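Local structure of oxaloacetate acetyl hydrolase (3LYE) at residues A[220-225]-A[242-247]. The protein is a fungal enzyme of the phosphoenolpyruvate phosphomutase family, built on a TIM-barrel fold. Sequence-based numbering, arbitrary orientation.
Sequences LNSVEN and RIMIFS. With CA (calcium ion), chain C.
N221 crosses I245 at a slant, the oxygen end of its amide over CG1 and CD1, with OD1 3.4 Å from I245 CG1, and with the same oxygen accepts a hydrogen bond from S247 OG two residues further along (2.7 Å). That donor arrives in the amide plane, on a lone pair of OD1. CG of N221 is anti to its backbone N (chi1 178°), which carries the carboxamide forward along the strand to S247. A water spans N221 ND2 and S247 OG, while E198 takes a second ND2 bond; the amide is thus gripped at both ends, which should fix its rotation.

On the other face, L220 and M244 run side by side, CD2 to CE 3.8 Å, against A236 of helix 233-239. S222 CB meets the F246 ring obliquely at CD1 (3.8 Å). Parallel-strand hydrogen bonds join the backbones from L220 N to I243 O (2.9 Å) onward; S247 N to S222 O is weak and bent (127° at the hydrogen), and E224 N to S247 O (3.1 Å) lies just beyond the strand end. There, E224 OE1 and N225 OD1 bind a calcium ion, each at 2.3 Å, together with T273 and D275 of a second subunit. Two neighbouring parallel strands joined through helix 233-239 form a beta-alpha-beta unit, the repeating element of the TIM barrel.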
ATOM      1  N   LEU A 220      28.312  15.083  -2.086  1.00 13.18           N
ATOM      2  CA  LEU A 220      27.917  16.454  -1.810  1.00 12.69           C
ATOM      3  C   LEU A 220      26.413  16.589  -2.050  1.00 13.61           C
ATOM      4  O   LEU A 220      25.935  16.287  -3.126  1.00 13.85           O
ATOM      5  CB  LEU A 220      28.649  17.424  -2.752  1.00 14.11           C
ATOM      6  CG  LEU A 220      28.285  18.893  -2.622  1.00 15.82           C
ATOM      7  CD1 LEU A 220      28.584  19.423  -1.241  1.00 18.03           C
ATOM      8  CD2 LEU A 220      29.003  19.701  -3.661  1.00 16.95           C
ATOM      9  N   ASN A 221      25.674  17.030  -1.046  1.00 13.38           N
ATOM     10  CA  ASN A 221      24.242  17.241  -1.180  1.00 14.20           C
ATOM     11  C   ASN A 221      23.956  18.719  -1.386  1.00 15.29           C
ATOM     12  O   ASN A 221      24.151  19.526  -0.483  1.00 19.85           O
ATOM     13  CB  ASN A 221      23.507  16.780   0.052  1.00 15.94           C
ATOM     14  CG  ASN A 221      22.012  17.038  -0.037  1.00 16.67           C
ATOM     15  OD1 ASN A 221      21.423  17.142  -1.119  1.00 16.65           O
ATOM     16  ND2 ASN A 221      21.392  17.166   1.112  1.00 20.09           N
ATOM     17  N   SER A 222      23.550  19.052  -2.602  1.00 13.99           N
ATOM     18  CA  SER A 222      23.192  20.414  -2.991  1.00 13.91           C
ATOM     19  C   SER A 222      21.686  20.617  -2.739  1.00 15.87           C
ATOM     20  O   SER A 222      20.879  19.954  -3.336  1.00 18.68           O
ATOM     21  CB  SER A 222      23.517  20.586  -4.467  1.00 17.24           C
ATOM     22  OG  SER A 222      23.292  21.916  -4.876  1.00 21.93           O
ATOM     23  N   VAL A 223      21.327  21.542  -1.868  1.00 15.66           N
ATOM     24  CA  VAL A 223      19.938  21.815  -1.522  1.00 14.36           C
ATOM     25  C   VAL A 223      19.562  23.118  -2.192  1.00 15.67           C
ATOM     26  O   VAL A 223      19.983  24.209  -1.776  1.00 17.06           O
ATOM     27  CB  VAL A 223      19.810  21.891  -0.011  1.00 15.70           C
ATOM     28  CG1 VAL A 223      18.375  22.173   0.394  1.00 16.28           C
ATOM     29  CG2 VAL A 223      20.341  20.595   0.613  1.00 18.85           C
ATOM     30  N   GLU A 224      18.749  23.021  -3.235  1.00 13.05           N
ATOM     31  CA  GLU A 224      18.384  24.235  -3.952  1.00 12.73           C
ATOM     32  C   GLU A 224      17.596  25.200  -3.071  1.00 11.70           C
ATOM     33  O   GLU A 224      16.599  24.850  -2.442  1.00 12.72           O
ATOM     34  CB  GLU A 224      17.615  23.869  -5.217  1.00 13.33           C
ATOM     35  CG  GLU A 224      17.144  25.072  -6.037  1.00 13.70           C
ATOM     36  CD  GLU A 224      18.302  25.920  -6.616  1.00 15.57           C
ATOM     37  OE1 GLU A 224      18.026  27.041  -7.113  1.00 16.91           O
ATOM     38  OE2 GLU A 224      19.480  25.501  -6.568  1.00 16.67           O
ATOM     39  N   ASN A 225      18.112  26.418  -2.989  1.00 12.60           N
ATOM     40  CA  ASN A 225      17.509  27.508  -2.214  1.00 13.67           C
ATOM     41  C   ASN A 225      17.569  27.254  -0.717  1.00 14.93           C
ATOM     42  O   ASN A 225      16.809  27.840   0.059  1.00 16.97           O
ATOM     43  CB  ASN A 225      16.102  27.797  -2.704  1.00 12.56           C
ATOM     44  CG  ASN A 225      16.082  28.252  -4.137  1.00 12.72           C
ATOM     45  OD1 ASN A 225      17.076  28.774  -4.636  1.00 13.74           O
ATOM     46  ND2 ASN A 225      14.971  28.049  -4.814  1.00 12.99           N
ATOM     47  N   ARG A 242      32.807  12.609  -5.277  1.00 16.98           N
ATOM     48  CA  ARG A 242      32.536  11.549  -6.255  1.00 15.49           C
ATOM     49  C   ARG A 242      31.065  11.466  -6.643  1.00 16.74           C
ATOM     50  O   ARG A 242      30.756  10.920  -7.679  1.00 17.26           O
ATOM     51  CB  ARG A 242      33.036  10.189  -5.778  1.00 16.73           C
ATOM     52  CG  ARG A 242      34.558  10.119  -5.762  1.00 17.84           C
ATOM     53  CD  ARG A 242      35.231  10.410  -7.135  1.00 18.26           C
ATOM     54  NE  ARG A 242      34.523   9.791  -8.224  1.00 18.18           N
ATOM     55  CZ  ARG A 242      34.388   8.484  -8.425  1.00 18.02           C
ATOM     56  NH1 ARG A 242      35.013   7.620  -7.626  1.00 18.47           N
ATOM     57  NH2 ARG A 242      33.605   8.045  -9.422  1.00 18.53           N
ATOM     58  N   ILE A 243      30.181  11.934  -5.774  1.00 13.77           N
ATOM     59  CA  ILE A 243      28.755  11.934  -6.080  1.00 12.25           C
ATOM     60  C   ILE A 243      28.205  13.289  -5.653  1.00 12.86           C
ATOM     61  O   ILE A 243      28.654  13.843  -4.657  1.00 13.65           O
ATOM     62  CB  ILE A 243      27.958  10.827  -5.340  1.00 11.44           C
ATOM     63  CG1 ILE A 243      28.614   9.459  -5.569  1.00 13.16           C
ATOM     64  CG2 ILE A 243      26.459  10.840  -5.737  1.00 11.98           C
ATOM     65  CD1 ILE A 243      27.981   8.318  -4.746  1.00 12.71           C
ATOM     66  N   MET A 244      27.226  13.819  -6.395  1.00 13.35           N
ATOM     67  CA  MET A 244      26.607  15.089  -6.042  1.00 12.48           C
ATOM     68  C   MET A 244      25.116  14.879  -6.308  1.00 10.79           C
ATOM     69  O   MET A 244      24.715  14.521  -7.414  1.00 12.39           O
ATOM     70  CB  MET A 244      27.141  16.244  -6.868  1.00 12.90           C
ATOM     71  CG  MET A 244      26.619  17.585  -6.460  1.00 13.96           C
ATOM     72  SD  MET A 244      27.552  18.856  -7.324  1.00 17.26           S
ATOM     73  CE  MET A 244      26.823  20.366  -6.692  1.00 17.22           C
ATOM     74  N   ILE A 245      24.318  15.070  -5.273  1.00 10.26           N
ATOM     75  CA  ILE A 245      22.873  14.900  -5.356  1.00 10.92           C
ATOM     76  C   ILE A 245      22.243  16.267  -5.271  1.00 11.70           C
ATOM     77  O   ILE A 245      22.763  17.163  -4.615  1.00 13.04           O
ATOM     78  CB  ILE A 245      22.332  13.901  -4.326  1.00 11.38           C
ATOM     79  CG1 ILE A 245      22.457  14.431  -2.896  1.00 12.51           C
ATOM     80  CG2 ILE A 245      23.059  12.554  -4.493  1.00 11.73           C
ATOM     81  CD1 ILE A 245      21.992  13.438  -1.871  1.00 12.75           C
ATOM     82  N   PHE A 246      21.104  16.416  -5.935  1.00 11.23           N
ATOM     83  CA  PHE A 246      20.426  17.684  -5.983  1.00 11.54           C
ATOM     84  C   PHE A 246      19.023  17.674  -5.377  1.00 11.45           C
ATOM     85  O   PHE A 246      18.028  17.441  -6.076  1.00 12.14           O
ATOM     86  CB  PHE A 246      20.425  18.128  -7.451  1.00 12.45           C
ATOM     87  CG  PHE A 246      21.779  18.495  -7.958  1.00 12.66           C
ATOM     88  CD1 PHE A 246      22.206  19.804  -7.962  1.00 12.80           C
ATOM     89  CD2 PHE A 246      22.636  17.524  -8.421  1.00 12.57           C
ATOM     90  CE1 PHE A 246      23.469  20.126  -8.409  1.00 13.59           C
ATOM     91  CE2 PHE A 246      23.913  17.849  -8.840  1.00 14.61           C
ATOM     92  CZ  PHE A 246      24.328  19.153  -8.848  1.00 13.48           C
ATOM     93  N   SER A 247      18.979  17.933  -4.073  1.00 11.81           N
ATOM     94  CA  SER A 247      17.740  18.000  -3.315  1.00 12.58           C
ATOM     95  C   SER A 247      16.949  19.216  -3.807  1.00 12.02           C
ATOM     96  O   SER A 247      17.467  20.298  -4.008  1.00 12.92           O
ATOM     97  CB  SER A 247      18.008  18.103  -1.823  1.00 12.56           C
ATOM     98  OG  SER A 247      18.743  16.978  -1.407  1.00 14.64           O
TER
HETATM   99 CA    CA C 502      18.089  29.300  -6.664  1.00 13.84          CA
HETATM  100  O   HOH W   1      18.191  17.370   1.234  1.00 48.27           O
HETATM  101  O   HOH W   2      19.366  20.869  -5.781  1.00 18.99           O
HETATM  102  O   HOH W   3      19.123  30.039  -8.653  1.00 16.46           O
HETATM  103  O   HOH W   4      20.181  29.180  -5.673  1.00 18.53           O